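Local coordinates for nucleoprotein (Schmallenberg virus, PDB 4JNG) that encapsidates the viral RNA genome, shielding it from nucleases and forming the helical nucleocapsid that is the template for transcription and replication, at residues B[51-54]-B[55-59]. Sequence-based numbering, arbitrary orientation.
Sequences KMVL and HKTAQ
With chi1 at -58°, Thr-57 turns OG1 anti to its own carbonyl carbon and back over the preceding helical turn, while Val-53 carries CG1 anti to its backbone N, beside the carbonyl carbon whose oxygen accepts the hydroxyl. The two side chains lie side by side and point the same way, CG1 of Val-53 standing 3.7 Å from OG1 of Thr-57. The hydroxyl donates to Val-53 O at 2.7 Å, approaching from above the carbonyl plane, 63° out of it, rather than along a lone pair. From the opposite face Lys-56 N gives a second bond to the same oxygen, 2.9 Å from Val-53 O, so this carbonyl is gripped on both sides.

Lys-56 N is shared in turn: it also reaches Met-52 O at 3.2 Å. One residue earlier the pattern is plainly alpha-helical, His-55 N bonding to Lys-51 O over 2.8 Å. One residue later only a weak bond joins Thr-57 N to Leu-54 O, and Thr-57 N, though close to Val-53 O, has a poor angle for bonding. The i to i+4 amide bond is thus replaced at that carbonyl by the threonine hydroxyl and an i to i+3 amide, consistent with a loosening of the helical pattern as the chain passes into the loop.

Asn-75 donates its side-chain amide to Leu-54 O, tying this part of the helix to the segment beyond strand 69-74. About one turn earlier in the helix, the RNA-binding Lys-51 packs on a uracil base, and Thr-57 meets Phe-5 of the second subunit. Chemically, the paired donors satisfy a backbone oxygen at a buried valine, and the hydroxyl bond probably holds the buried threonine in this rotamer as the chain leaves the helix.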
loop_
_atom_site.group_PDB
_atom_site.type_symbol
_atom_site.label_atom_id
_atom_site.label_comp_id
_atom_site.label_asym_id
_atom_site.label_seq_id
_atom_site.Cartn_x
_atom_site.Cartn_y
_atom_site.Cartn_z
ATOM N N LYS B 51 -12.170 -2.180 15.857
ATOM C CA LYS B 51 -12.221 -2.511 14.452
ATOM C C LYS B 51 -10.837 -2.972 13.975
ATOM O O LYS B 51 -10.721 -3.934 13.224
ATOM C CB LYS B 51 -12.719 -1.260 13.728
ATOM C CG LYS B 51 -12.642 -1.242 12.228
ATOM C CD LYS B 51 -13.024 0.143 11.727
ATOM C CE LYS B 51 -14.497 0.246 11.390
ATOM N NZ LYS B 51 -14.729 1.505 10.631
ATOM N N MET B 52 -9.793 -2.299 14.451
ATOM C CA MET B 52 -8.411 -2.714 14.201
ATOM C C MET B 52 -8.112 -4.064 14.836
ATOM O O MET B 52 -7.441 -4.905 14.235
ATOM C CB MET B 52 -7.440 -1.694 14.777
ATOM C CG MET B 52 -7.461 -0.341 14.092
ATOM S SD MET B 52 -7.048 0.993 15.233
ATOM C CE MET B 52 -5.789 0.238 16.259
ATOM N N VAL B 53 -8.593 -4.260 16.058
ATOM C CA VAL B 53 -8.469 -5.548 16.727
ATOM C C VAL B 53 -9.090 -6.608 15.813
ATOM O O VAL B 53 -8.392 -7.512 15.328
ATOM C CB VAL B 53 -9.126 -5.528 18.128
ATOM C CG1 VAL B 53 -9.266 -6.930 18.703
ATOM C CG2 VAL B 53 -8.313 -4.667 19.083
ATOM N N LEU B 54 -10.381 -6.452 15.527
ATOM C CA LEU B 54 -11.125 -7.398 14.675
ATOM C C LEU B 54 -10.483 -7.625 13.296
ATOM O O LEU B 54 -10.503 -8.737 12.773
ATOM C CB LEU B 54 -12.586 -6.933 14.510
ATOM C CG LEU B 54 -13.651 -7.606 15.393
ATOM C CD1 LEU B 54 -13.168 -7.884 16.807
ATOM C CD2 LEU B 54 -14.924 -6.778 15.419
ATOM N N HIS B 55 -9.916 -6.567 12.723
ATOM C CA HIS B 55 -9.252 -6.645 11.428
ATOM C C HIS B 55 -8.041 -7.582 11.441
ATOM O O HIS B 55 -7.708 -8.179 10.413
ATOM C CB HIS B 55 -8.829 -5.249 10.962
ATOM C CG HIS B 55 -8.047 -5.258 9.693
ATOM N ND1 HIS B 55 -8.629 -5.085 8.455
ATOM C CD2 HIS B 55 -6.728 -5.463 9.463
ATOM C CE1 HIS B 55 -7.702 -5.168 7.521
ATOM N NE2 HIS B 55 -6.540 -5.401 8.105
ATOM N N LYS B 56 -7.391 -7.707 12.597
ATOM C CA LYS B 56 -6.231 -8.579 12.755
ATOM C C LYS B 56 -6.540 -9.874 13.527
ATOM O O LYS B 56 -5.635 -10.679 13.784
ATOM C CB LYS B 56 -5.072 -7.803 13.406
ATOM C CG LYS B 56 -4.996 -7.843 14.931
ATOM C CD LYS B 56 -4.014 -6.801 15.462
ATOM C CE LYS B 56 -3.184 -7.335 16.622
ATOM N NZ LYS B 56 -4.028 -7.762 17.769
ATOM N N THR B 57 -7.811 -10.094 13.864
ATOM C CA THR B 57 -8.189 -11.241 14.687
ATOM C C THR B 57 -8.896 -12.311 13.866
ATOM O O THR B 57 -9.878 -12.030 13.182
ATOM C CB THR B 57 -9.078 -10.806 15.865
ATOM O OG1 THR B 57 -8.378 -9.832 16.639
ATOM C CG2 THR B 57 -9.426 -11.987 16.742
ATOM N N ALA B 58 -8.400 -13.543 13.968
ATOM C CA ALA B 58 -8.838 -14.635 13.104
ATOM C C ALA B 58 -9.780 -15.599 13.813
ATOM O O ALA B 58 -9.547 -16.808 13.834
ATOM C CB ALA B 58 -7.630 -15.380 12.544
ATOM N N GLN B 59 -10.840 -15.057 14.405
ATOM C CA GLN B 59 -12.021 -15.858 14.719
ATOM C C GLN B 59 -13.236 -15.151 14.149
ATOM O O GLN B 59 -13.350 -13.932 14.254
ATOM C CB GLN B 59 -12.205 -16.118 16.217
ATOM C CG GLN B 59 -11.911 -14.938 17.121
ATOM C CD GLN B 59 -10.471 -14.904 17.579
ATOM O OE1 GLN B 59 -9.566 -15.294 16.840
ATOM N NE2 GLN B 59 -10.246 -14.419 18.796
#